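Glutaredoxin (Methanosarcina mazei, PDB 3NZN) probably acts as a small thiol-disulfide oxidoreductase of the glutaredoxin family, built on the thioredoxin fold and carrying a CxxC motif. Local coordinates at residues K95-R98 with E99-F103; K40-D44 with L45-F49. One frame throughout, in Å; residues are numbered along the deposited sequence.

Along the chain, interaction 2 comes first: residues 40-49 finish helix 33-45, turn, and enter strand 49-53, closing the helix-to-strand turn of the beta-alpha-beta unit that began with strand 24-28. Strand 77-83 and strand 87-90 are passed before interaction 1, where residues 95-103 end helix 94-100 and the chain itself. Both contacts are local, so they stand in series and neither nests in nor crosses the other. They nevertheless meet in space, their centres about 11 Å apart: Leu-101 CD1 lies 3.5 Å from Leu-42 CD2, and Phe-103 CZ 3.4 Å from Leu-45 O. Two Schellman-terminated helix ends are thereby packed together, joining the C terminus to the first helix.

Interaction 1: K95-R98 with E99-F103; sequences KEIR and ESLGF
Arg-98 sets CG between its own backbone N and carbonyl carbon (chi1 68°) and bends again at chi2 (91°), which folds the chain past the end of the helix toward Phe-103, the last residue. There Arg-98 NH1 donates to Phe-103 O at 3.0 Å; the oxygen lies at the guanidinium edge near its plane, while the nitrogen sits above the carbonyl plane, not on a lone pair. Phe-103 N answers with a bond to Arg-98 O, also 3.0 Å, and the ring turns its edge to that oxygen, so two bonds pin the terminal residue. Glu-99 comes over one guanidinium face: its OE2 is 3.7 Å from Arg-98 NH2, a long salt bridge with the two planes 84° apart, in which the charges attract but no N-H aims at the oxygen. The same OE2 lies 3.2 Å from Lys-95 CE, where the glutamate crosses the extended lysine chain at a slant. Glu-96 O is gripped twice, by Ser-100 N and by the hydroxyl, Ser-100 OG to Glu-96 O being 2.8 Å; the two donors approach from opposite faces of the carbonyl plane. Gly-102, with positive phi, completes the Schellman motif that ends helix 94-100. On the buried side, Ile-97 CG2 and Leu-101 CD1 lie side by side at 3.8 Å. Both residues pack on Leu-42 of helix 33-45, while Glu-96, Ile-97 and Ser-100 rest against Ile-89 of strand 87-90.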
loop_
_atom_site.group_PDB
_atom_site.type_symbol
_atom_site.label_atom_id
_atom_site.label_comp_id
_atom_site.label_asym_id
_atom_site.label_seq_id
_atom_site.Cartn_x
_atom_site.Cartn_y
_atom_site.Cartn_z
ATOM N N LYS A 95 26.157 -3.504 -8.309
ATOM C CA LYS A 95 27.324 -2.682 -8.555
ATOM C C LYS A 95 27.104 -1.215 -8.090
ATOM O O LYS A 95 27.945 -0.599 -7.452
ATOM C CB LYS A 95 27.718 -2.751 -10.008
ATOM C CG LYS A 95 28.962 -1.907 -10.326
ATOM C CD LYS A 95 29.393 -2.065 -11.803
ATOM C CE LYS A 95 30.577 -1.303 -12.206
ATOM N NZ LYS A 95 30.792 -1.655 -13.689
ATOM N N GLU A 96 25.935 -0.679 -8.408
ATOM C CA GLU A 96 25.653 0.676 -8.034
ATOM C C GLU A 96 25.634 0.878 -6.545
ATOM O O GLU A 96 26.117 1.892 -6.033
ATOM C CB GLU A 96 24.327 1.146 -8.694
ATOM C CG GLU A 96 24.081 2.602 -8.495
ATOM C CD GLU A 96 22.781 3.081 -9.146
ATOM O OE1 GLU A 96 22.144 2.330 -9.878
ATOM O OE2 GLU A 96 22.394 4.222 -8.924
ATOM N N ILE A 97 25.058 -0.062 -5.808
ATOM C CA ILE A 97 25.012 0.028 -4.386
ATOM C C ILE A 97 26.423 -0.010 -3.807
ATOM O O ILE A 97 26.799 0.842 -3.017
ATOM C CB ILE A 97 24.158 -1.078 -3.760
ATOM C CG1 ILE A 97 22.665 -0.828 -4.111
ATOM C CG2 ILE A 97 24.314 -1.146 -2.308
ATOM C CD1 ILE A 97 21.756 -2.074 -3.856
ATOM N N ARG A 98 27.229 -1.041 -4.198
ATOM C CA ARG A 98 28.576 -1.140 -3.637
ATOM C C ARG A 98 29.432 0.052 -4.004
ATOM O O ARG A 98 30.170 0.569 -3.141
ATOM C CB ARG A 98 29.214 -2.462 -3.917
ATOM C CG ARG A 98 29.578 -2.779 -5.361
ATOM C CD ARG A 98 31.026 -2.334 -5.699
ATOM N NE ARG A 98 31.342 -2.803 -6.995
ATOM C CZ ARG A 98 32.470 -2.570 -7.628
ATOM N NH1 ARG A 98 33.333 -1.751 -7.138
ATOM N NH2 ARG A 98 32.659 -3.120 -8.824
ATOM N N GLU A 99 29.331 0.548 -5.189
ATOM C CA GLU A 99 30.167 1.699 -5.574
ATOM C C GLU A 99 29.760 2.933 -4.809
ATOM O O GLU A 99 30.562 3.723 -4.325
ATOM C CB GLU A 99 30.124 1.915 -7.038
ATOM C CG GLU A 99 30.835 0.859 -7.849
ATOM C CD GLU A 99 31.045 1.106 -9.278
ATOM O OE1 GLU A 99 30.410 1.986 -9.828
ATOM O OE2 GLU A 99 31.916 0.382 -9.877
ATOM N N SER A 100 28.421 3.154 -4.671
ATOM C CA SER A 100 27.969 4.327 -3.989
ATOM C C SER A 100 28.393 4.338 -2.569
ATOM O O SER A 100 28.637 5.420 -2.023
ATOM C CB SER A 100 26.404 4.383 -4.038
ATOM O OG SER A 100 25.942 4.584 -5.345
ATOM N N LEU A 101 28.550 3.180 -1.949
ATOM C CA LEU A 101 28.969 3.048 -0.585
ATOM C C LEU A 101 30.533 3.039 -0.365
ATOM O O LEU A 101 30.970 2.897 0.749
ATOM C CB LEU A 101 28.380 1.798 0.003
ATOM C CG LEU A 101 26.864 1.877 0.235
ATOM C CD1 LEU A 101 26.299 0.447 0.559
ATOM C CD2 LEU A 101 26.556 2.827 1.383
ATOM N N GLY A 102 31.240 3.225 -1.464
ATOM C CA GLY A 102 32.705 3.396 -1.356
ATOM C C GLY A 102 33.489 2.155 -1.565
ATOM O O GLY A 102 34.697 2.154 -1.165
ATOM N N PHE A 103 32.963 1.153 -2.206
ATOM C CA PHE A 103 33.676 -0.062 -2.565
ATOM C C PHE A 103 34.075 -0.088 -4.016
ATOM O O PHE A 103 33.315 0.255 -4.889
ATOM C CB PHE A 103 32.896 -1.283 -2.198
ATOM C CG PHE A 103 32.620 -1.425 -0.743
ATOM C CD1 PHE A 103 33.466 -2.113 0.129
ATOM C CD2 PHE A 103 31.470 -0.784 -0.206
ATOM C CE1 PHE A 103 33.182 -2.240 1.464
ATOM C CE2 PHE A 103 31.229 -0.886 1.158
ATOM C CZ PHE A 103 32.080 -1.615 2.001
#

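Interaction 2: K40-D44 with L45-F49; sequences KLLTD and LGVDF
Leu-42 meets the Phe-49 ring where helix 33-45 turns into strand 49-53, part of a beta-alpha-beta crossover in the thioredoxin fold. Its CB stands over the ring centre, 3.6 Å from the centroid and 10° off the normal, a CH-pi contact. Beyond it CG, anti to the carbonyl carbon (chi1 -63°), splits the branches: CD1 leans over the same ring at 3.7 Å from Phe-49 CD1, and CD2 turns to Val-47 CG2, 4.3 Å off. With an alanine in place of Phe-49, Leu-42 CB and CD1 would probably lose the flat face they rest on, and a gap is likely to open between the helix and the incoming strand. The ring is turned back under the helix because its CG lies between the backbone N and carbonyl carbon (chi1 69°). Thr-43 OG1, already bonded to Lys-39 O, sits at the ring edge. Gly-46 takes positive phi in the Schellman turn, its N bonded to Thr-43 O at 3.0 Å, and across the final helical turn Leu-41 CG packs on Leu-45 CD1. A water lying in the plane of the Phe-49 ring, beside its edge, bridges the turn, hydrogen-bonded to Leu-42 O at 2.8 Å and to Val-47 O at 2.7 Å.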
loop_
_atom_site.group_PDB
_atom_site.type_symbol
_atom_site.label_atom_id
_atom_site.label_comp_id
_atom_site.label_asym_id
_atom_site.label_seq_id
_atom_site.Cartn_x
_atom_site.Cartn_y
_atom_site.Cartn_z
ATOM N N LYS A 40 20.837 -8.337 2.298
ATOM C CA LYS A 40 21.986 -9.249 2.356
ATOM C C LYS A 40 23.260 -8.586 1.810
ATOM O O LYS A 40 24.337 -8.809 2.373
ATOM C CB LYS A 40 21.662 -10.496 1.620
ATOM C CG LYS A 40 20.815 -11.498 2.275
ATOM C CD LYS A 40 20.363 -12.605 1.305
ATOM C CE LYS A 40 19.420 -13.580 2.029
ATOM N NZ LYS A 40 18.169 -13.047 2.671
ATOM N N LEU A 41 23.152 -7.826 0.738
ATOM C CA LEU A 41 24.322 -7.102 0.192
ATOM C C LEU A 41 24.808 -6.143 1.218
ATOM O O LEU A 41 26.070 -6.089 1.474
ATOM C CB LEU A 41 23.981 -6.462 -1.137
ATOM C CG LEU A 41 25.114 -5.556 -1.719
ATOM C CD1 LEU A 41 26.327 -6.347 -2.066
ATOM C CD2 LEU A 41 24.571 -4.871 -2.923
ATOM N N LEU A 42 23.964 -5.298 1.830
ATOM C CA LEU A 42 24.383 -4.349 2.825
ATOM C C LEU A 42 25.027 -5.047 4.011
ATOM O O LEU A 42 26.072 -4.558 4.496
ATOM C CB LEU A 42 23.204 -3.471 3.230
ATOM C CG LEU A 42 22.615 -2.613 2.139
ATOM C CD1 LEU A 42 21.285 -1.916 2.531
ATOM C CD2 LEU A 42 23.547 -1.491 1.630
ATOM N N THR A 43 24.487 -6.178 4.415
ATOM C CA THR A 43 25.054 -6.933 5.495
ATOM C C THR A 43 26.488 -7.427 5.078
ATOM O O THR A 43 27.436 -7.341 5.831
ATOM C CB THR A 43 24.150 -8.118 5.801
ATOM O OG1 THR A 43 22.869 -7.621 6.231
ATOM C CG2 THR A 43 24.681 -9.021 6.825
ATOM N N ASP A 44 26.587 -7.949 3.872
ATOM C CA ASP A 44 27.846 -8.551 3.429
ATOM C C ASP A 44 28.910 -7.525 3.181
ATOM O O ASP A 44 30.115 -7.892 3.216
ATOM C CB ASP A 44 27.570 -9.336 2.100
ATOM C CG ASP A 44 26.772 -10.636 2.314
ATOM O OD1 ASP A 44 26.571 -10.996 3.517
ATOM O OD2 ASP A 44 26.400 -11.248 1.310
ATOM N N LEU A 45 28.575 -6.259 2.947
ATOM C CA LEU A 45 29.553 -5.143 2.799
ATOM C C LEU A 45 30.019 -4.682 4.135
ATOM O O LEU A 45 31.003 -3.935 4.236
ATOM C CB LEU A 45 28.985 -4.034 1.962
ATOM C CG LEU A 45 28.676 -4.301 0.551
ATOM C CD1 LEU A 45 27.956 -3.127 -0.136
ATOM C CD2 LEU A 45 29.910 -4.614 -0.281
ATOM N N GLY A 46 29.306 -5.029 5.243
ATOM C CA GLY A 46 29.800 -4.629 6.597
ATOM C C GLY A 46 29.500 -3.207 6.978
ATOM O O GLY A 46 30.062 -2.724 7.942
ATOM N N VAL A 47 28.640 -2.538 6.200
ATOM C CA VAL A 47 28.318 -1.114 6.432
ATOM C C VAL A 47 27.173 -0.959 7.508
ATOM O O VAL A 47 26.337 -1.857 7.629
ATOM C CB VAL A 47 27.986 -0.399 5.178
ATOM C CG1 VAL A 47 29.124 -0.451 4.156
ATOM C CG2 VAL A 47 26.655 -0.862 4.514
ATOM N N ASP A 48 27.199 0.114 8.176
ATOM C CA ASP A 48 26.054 0.500 9.034
ATOM C C ASP A 48 24.933 0.873 8.061
ATOM O O ASP A 48 25.045 1.564 7.096
ATOM C CB ASP A 48 26.402 1.665 9.876
ATOM C CG ASP A 48 27.380 1.423 10.940
ATOM O OD1 ASP A 48 27.759 0.303 11.170
ATOM O OD2 ASP A 48 27.872 2.473 11.500
ATOM N N PHE A 49 23.696 0.385 8.413
ATOM C CA PHE A 49 22.487 0.750 7.640
ATOM C C PHE A 49 21.262 0.442 8.512
ATOM O O PHE A 49 21.292 -0.336 9.373
ATOM C CB PHE A 49 22.400 -0.027 6.312
ATOM C CG PHE A 49 22.133 -1.467 6.443
ATOM C CD1 PHE A 49 20.809 -1.961 6.166
ATOM C CD2 PHE A 49 23.052 -2.407 6.772
ATOM C CE1 PHE A 49 20.535 -3.285 6.235
ATOM C CE2 PHE A 49 22.812 -3.722 6.855
ATOM C CZ PHE A 49 21.497 -4.205 6.584
HETATM O O HOH W 1 26.444 -4.488 7.318
#